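Local coordinates for glycoside hydrolase family 88 protein (Bacteroides vulgatus, PDB 4Q88) that is of unproven function but is probably a glycoside hydrolase of family 88, at residues A[211-223]-A[236-248]. Sequence-based numbering, arbitrary orientation. Where two conformers were deposited one is given.
Sequences GDGWAFAAFAKVL and YITRFQTMAKSIA
Phe216 and Phe240 bring their rings together nearly parallel, planes at 15°, but offset so that little of one ring lies over the other; Phe216 CE1 lies 3.5 Å from Phe240 CE1. In both residues CG stands anti to the backbone N (chi1 -171° and 180°), which swings each ring across toward the other helix. The opposite face of Phe216 receives the Ile247 methyl, a CH-pi contact with CD1 3.8 Å from the ring centroid. Arg239 makes the equivalent contact on Phe219: its CG methylene sits over that ring, 3.7 Å from Phe219 CZ, while its guanidinium reaches on to Asp176 in a salt bridge. Tyr236 CD1 meets the edge of the Phe219 ring, and the selenium of Met243, a selenomethionine, approaches it obliquely, with SE 4.1 Å from Phe219 CD2. A bend at the last torsion carries the Met243 methyl back to Asp212, CE lying 3.5 Å from OD1, a carboxylate oxygen already hydrogen-bonded to Tyr187 N. Aliphatic packing closes the other end, where Leu223 CD2 rests 3.7 Å from Ile237 CG1 and Leu223 CD1 touches Phe240 CB. Phe216, Phe219, Phe240 and Met243 each fill a hole in the facing helix, knobs-into-holes packing between consecutive, roughly antiparallel helices whose segment axes approach to 9.7 Å, a helical hairpin of the kind that builds the (alpha/alpha)6 barrel of six-hairpin glycosidases.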
loop_
_atom_site.group_PDB
_atom_site.type_symbol
_atom_site.label_atom_id
_atom_site.label_comp_id
_atom_site.label_asym_id
_atom_site.label_seq_id
_atom_site.Cartn_x
_atom_site.Cartn_y
_atom_site.Cartn_z
ATOM N N GLY A 211 -7.402 0.585 5.299
ATOM C CA GLY A 211 -7.119 -0.871 5.447
ATOM C C GLY A 211 -7.391 -1.633 4.141
ATOM O O GLY A 211 -6.555 -2.412 3.632
ATOM N N ASP A 212 -8.586 -1.469 3.612
ATOM C CA ASP A 212 -8.944 -2.076 2.358
ATOM C C ASP A 212 -8.182 -1.503 1.182
ATOM O O ASP A 212 -7.865 -2.275 0.218
ATOM C CB ASP A 212 -10.439 -2.098 2.116
ATOM C CG ASP A 212 -11.113 -3.169 2.909
ATOM O OD1 ASP A 212 -11.036 -4.309 2.464
ATOM O OD2 ASP A 212 -11.579 -2.897 4.067
ATOM N N GLY A 213 -7.806 -0.237 1.255
ATOM C CA GLY A 213 -6.875 0.335 0.252
ATOM C C GLY A 213 -5.550 -0.401 0.222
ATOM O O GLY A 213 -5.041 -0.750 -0.848
ATOM N N TRP A 214 -4.971 -0.612 1.410
ATOM C CA TRP A 214 -3.708 -1.357 1.472
ATOM C C TRP A 214 -3.872 -2.728 0.781
ATOM O O TRP A 214 -3.050 -3.133 -0.072
ATOM C CB TRP A 214 -3.264 -1.575 2.926
ATOM C CG TRP A 214 -2.788 -0.383 3.691
ATOM C CD1 TRP A 214 -3.183 -0.044 4.959
ATOM C CD2 TRP A 214 -1.804 0.603 3.314
ATOM N NE1 TRP A 214 -2.501 1.038 5.374
ATOM C CE2 TRP A 214 -1.699 1.497 4.372
ATOM C CE3 TRP A 214 -1.038 0.834 2.178
ATOM C CZ2 TRP A 214 -0.848 2.581 4.343
ATOM C CZ3 TRP A 214 -0.205 1.941 2.156
ATOM C CH2 TRP A 214 -0.108 2.774 3.234
ATOM N N ALA A 215 -4.963 -3.439 1.096
ATOM C CA ALA A 215 -5.167 -4.762 0.571
ATOM C C ALA A 215 -5.331 -4.764 -0.950
ATOM O O ALA A 215 -4.689 -5.567 -1.661
ATOM C CB ALA A 215 -6.393 -5.442 1.232
ATOM N N PHE A 216 -6.163 -3.855 -1.456
ATOM C CA PHE A 216 -6.462 -3.781 -2.891
ATOM C C PHE A 216 -5.203 -3.382 -3.693
ATOM O O PHE A 216 -4.906 -4.032 -4.729
ATOM C CB PHE A 216 -7.572 -2.769 -3.109
ATOM C CG PHE A 216 -8.144 -2.727 -4.482
ATOM C CD1 PHE A 216 -8.749 -3.813 -5.052
ATOM C CD2 PHE A 216 -8.233 -1.495 -5.151
ATOM C CE1 PHE A 216 -9.302 -3.748 -6.316
ATOM C CE2 PHE A 216 -8.844 -1.420 -6.388
ATOM C CZ PHE A 216 -9.395 -2.528 -6.974
ATOM N N ALA A 217 -4.489 -2.361 -3.248
ATOM C CA ALA A 217 -3.193 -1.993 -3.917
ATOM C C ALA A 217 -2.155 -3.132 -3.808
ATOM O O ALA A 217 -1.396 -3.345 -4.740
ATOM C CB ALA A 217 -2.618 -0.745 -3.318
ATOM N N ALA A 218 -2.146 -3.817 -2.671
ATOM C CA ALA A 218 -1.296 -4.994 -2.506
ATOM C C ALA A 218 -1.526 -6.041 -3.550
ATOM O O ALA A 218 -0.550 -6.609 -4.121
ATOM C CB ALA A 218 -1.404 -5.563 -1.097
ATOM N N PHE A 219 -2.781 -6.395 -3.804
ATOM C CA PHE A 219 -3.045 -7.428 -4.798
ATOM C C PHE A 219 -2.621 -6.980 -6.166
ATOM O O PHE A 219 -2.098 -7.784 -6.959
ATOM C CB PHE A 219 -4.533 -7.822 -4.810
ATOM C CG PHE A 219 -4.881 -8.787 -3.729
ATOM C CD1 PHE A 219 -4.446 -10.083 -3.807
ATOM C CD2 PHE A 219 -5.586 -8.412 -2.618
ATOM C CE1 PHE A 219 -4.754 -11.015 -2.832
ATOM C CE2 PHE A 219 -5.838 -9.307 -1.592
ATOM C CZ PHE A 219 -5.421 -10.629 -1.703
ATOM N N ALA A 220 -2.800 -5.692 -6.481
ATOM C CA ALA A 220 -2.251 -5.196 -7.757
ATOM C C ALA A 220 -0.743 -5.359 -7.857
ATOM O O ALA A 220 -0.192 -5.865 -8.895
ATOM C CB ALA A 220 -2.610 -3.731 -7.961
ATOM N N LYS A 221 -0.039 -5.000 -6.793
ATOM C CA LYS A 221 1.409 -5.165 -6.780
ATOM C C LYS A 221 1.856 -6.641 -6.854
ATOM O O LYS A 221 2.880 -6.965 -7.488
ATOM C CB LYS A 221 2.040 -4.473 -5.598
ATOM C CG LYS A 221 2.000 -2.942 -5.736
ATOM C CD LYS A 221 2.323 -2.229 -4.480
ATOM C CE LYS A 221 3.771 -2.092 -4.170
ATOM N NZ LYS A 221 4.582 -1.322 -5.172
ATOM N N VAL A 222 1.114 -7.517 -6.197
ATOM C CA VAL A 222 1.381 -8.940 -6.305
ATOM C C VAL A 222 1.234 -9.385 -7.774
ATOM O O VAL A 222 2.174 -10.006 -8.341
ATOM C CB VAL A 222 0.464 -9.771 -5.401
ATOM C CG1 VAL A 222 0.447 -11.235 -5.840
ATOM C CG2 VAL A 222 0.892 -9.690 -3.955
ATOM N N LEU A 223 0.100 -9.039 -8.396
ATOM C CA LEU A 223 -0.185 -9.458 -9.750
ATOM C C LEU A 223 0.777 -8.823 -10.779
ATOM O O LEU A 223 1.089 -9.448 -11.806
ATOM C CB LEU A 223 -1.656 -9.191 -10.102
ATOM C CG LEU A 223 -2.611 -10.109 -9.334
ATOM C CD1 LEU A 223 -4.024 -9.593 -9.403
ATOM C CD2 LEU A 223 -2.501 -11.562 -9.849
ATOM N N TYR A 236 -5.732 -14.964 -6.681
ATOM C CA TYR A 236 -5.475 -13.543 -6.459
ATOM C C TYR A 236 -6.274 -12.672 -7.419
ATOM O O TYR A 236 -6.822 -11.632 -7.041
ATOM C CB TYR A 236 -3.970 -13.232 -6.538
ATOM C CG TYR A 236 -3.090 -14.109 -5.633
ATOM C CD1 TYR A 236 -3.501 -14.526 -4.354
ATOM C CD2 TYR A 236 -1.830 -14.533 -6.083
ATOM C CE1 TYR A 236 -2.681 -15.321 -3.544
ATOM C CE2 TYR A 236 -0.987 -15.279 -5.284
ATOM C CZ TYR A 236 -1.411 -15.709 -4.025
ATOM O OH TYR A 236 -0.541 -16.498 -3.303
ATOM N N ILE A 237 -6.325 -13.050 -8.680
ATOM C CA ILE A 237 -7.147 -12.321 -9.648
ATOM C C ILE A 237 -8.620 -12.267 -9.223
ATOM O O ILE A 237 -9.264 -11.207 -9.281
ATOM C CB ILE A 237 -7.012 -12.911 -11.077
ATOM C CG1 ILE A 237 -5.625 -12.613 -11.571
ATOM C CG2 ILE A 237 -8.043 -12.308 -12.017
ATOM C CD1 ILE A 237 -5.236 -13.370 -12.836
ATOM N N THR A 238 -9.152 -13.388 -8.761
ATOM C CA THR A 238 -10.528 -13.442 -8.343
ATOM C C THR A 238 -10.759 -12.536 -7.129
ATOM O O THR A 238 -11.745 -11.797 -7.124
ATOM C CB THR A 238 -10.936 -14.865 -7.976
ATOM O OG1 THR A 238 -10.971 -15.639 -9.172
ATOM C CG2 THR A 238 -12.289 -14.877 -7.359
ATOM N N ARG A 239 -9.812 -12.531 -6.206
ATOM C CA ARG A 239 -9.941 -11.673 -5.036
ATOM C C ARG A 239 -9.888 -10.210 -5.475
ATOM O O ARG A 239 -10.714 -9.393 -5.019
ATOM C CB ARG A 239 -8.902 -11.995 -3.980
ATOM C CG ARG A 239 -8.933 -11.091 -2.761
ATOM C CD ARG A 239 -10.219 -11.160 -1.981
ATOM N NE ARG A 239 -10.677 -12.529 -1.777
ATOM C CZ ARG A 239 -10.179 -13.386 -0.895
ATOM N NH1 ARG A 239 -9.266 -13.011 -0.025
ATOM N NH2 ARG A 239 -10.687 -14.606 -0.817
ATOM N N PHE A 240 -8.926 -9.868 -6.328
ATOM C CA PHE A 240 -8.818 -8.493 -6.830
ATOM C C PHE A 240 -10.081 -8.016 -7.548
ATOM O O PHE A 240 -10.557 -6.897 -7.327
ATOM C CB PHE A 240 -7.600 -8.419 -7.752
ATOM C CG PHE A 240 -7.372 -7.076 -8.346
ATOM C CD1 PHE A 240 -6.839 -6.037 -7.585
ATOM C CD2 PHE A 240 -7.566 -6.884 -9.691
ATOM C CE1 PHE A 240 -6.554 -4.795 -8.148
ATOM C CE2 PHE A 240 -7.302 -5.627 -10.259
ATOM C CZ PHE A 240 -6.808 -4.592 -9.480
ATOM N N GLN A 241 -10.613 -8.844 -8.437
ATOM C CA GLN A 241 -11.807 -8.482 -9.176
ATOM C C GLN A 241 -13.034 -8.328 -8.274
ATOM O O GLN A 241 -13.860 -7.429 -8.488
ATOM C CB GLN A 241 -12.077 -9.488 -10.274
ATOM C CG GLN A 241 -11.032 -9.400 -11.375
ATOM C CD GLN A 241 -11.165 -10.542 -12.374
ATOM O OE1 GLN A 241 -11.607 -11.689 -12.017
ATOM N NE2 GLN A 241 -10.730 -10.287 -13.604
ATOM N N THR A 242 -13.169 -9.224 -7.298
ATOM C CA THR A 242 -14.291 -9.110 -6.340
ATOM C C THR A 242 -14.192 -7.893 -5.470
ATOM O O THR A 242 -15.190 -7.199 -5.230
ATOM C CB THR A 242 -14.306 -10.345 -5.467
ATOM O OG1 THR A 242 -14.427 -11.515 -6.287
ATOM C CG2 THR A 242 -15.444 -10.297 -4.486
HETATM N N MSE A 243 -12.983 -7.585 -4.967
HETATM C CA MSE A 243 -12.816 -6.377 -4.201
HETATM C C MSE A 243 -13.101 -5.157 -5.028
HETATM O O MSE A 243 -13.709 -4.198 -4.563
HETATM C CB MSE A 243 -11.377 -6.222 -3.639
HETATM C CG MSE A 243 -10.995 -7.305 -2.654
HETATM SE SE MSE A 243 -9.287 -6.786 -1.817
HETATM C CE MSE A 243 -9.914 -5.238 -0.763
ATOM N N ALA A 244 -12.706 -5.174 -6.298
ATOM C CA ALA A 244 -12.959 -4.023 -7.166
ATOM C C ALA A 244 -14.456 -3.695 -7.233
ATOM O O ALA A 244 -14.866 -2.514 -7.143
ATOM C CB ALA A 244 -12.426 -4.276 -8.597
ATOM N N LYS A 245 -15.250 -4.725 -7.380
ATOM C CA LYS A 245 -16.672 -4.553 -7.469
ATOM C C LYS A 245 -17.238 -4.002 -6.094
ATOM O O LYS A 245 -18.099 -3.069 -6.082
ATOM C CB LYS A 245 -17.327 -5.858 -7.825
ATOM C CG LYS A 245 -18.797 -5.701 -8.120
ATOM C CD LYS A 245 -19.386 -6.924 -8.800
ATOM C CE LYS A 245 -20.835 -6.643 -9.185
ATOM N NZ LYS A 245 -21.511 -7.892 -9.645
ATOM N N SER A 246 -16.812 -4.600 -4.980
ATOM C CA SER A 246 -17.308 -4.153 -3.666
ATOM C C SER A 246 -16.880 -2.726 -3.330
ATOM O O SER A 246 -17.655 -1.897 -2.719
ATOM C CB SER A 246 -16.851 -5.132 -2.617
ATOM O OG SER A 246 -17.366 -6.410 -2.917
ATOM N N ILE A 247 -15.644 -2.425 -3.676
ATOM C CA ILE A 247 -15.115 -1.072 -3.446
ATOM C C ILE A 247 -15.891 -0.073 -4.334
ATOM O O ILE A 247 -16.304 1.006 -3.885
ATOM C CB ILE A 247 -13.609 -1.014 -3.681
ATOM C CG1 ILE A 247 -12.853 -1.863 -2.656
ATOM C CG2 ILE A 247 -13.144 0.421 -3.717
ATOM C CD1 ILE A 247 -11.428 -2.183 -3.096
ATOM N N ALA A 248 -16.039 -0.383 -5.618
ATOM C CA ALA A 248 -16.756 0.530 -6.495
ATOM C C ALA A 248 -18.159 0.924 -5.968
ATOM O O ALA A 248 -18.571 2.115 -5.987
ATOM C CB ALA A 248 -16.837 -0.038 -7.901
#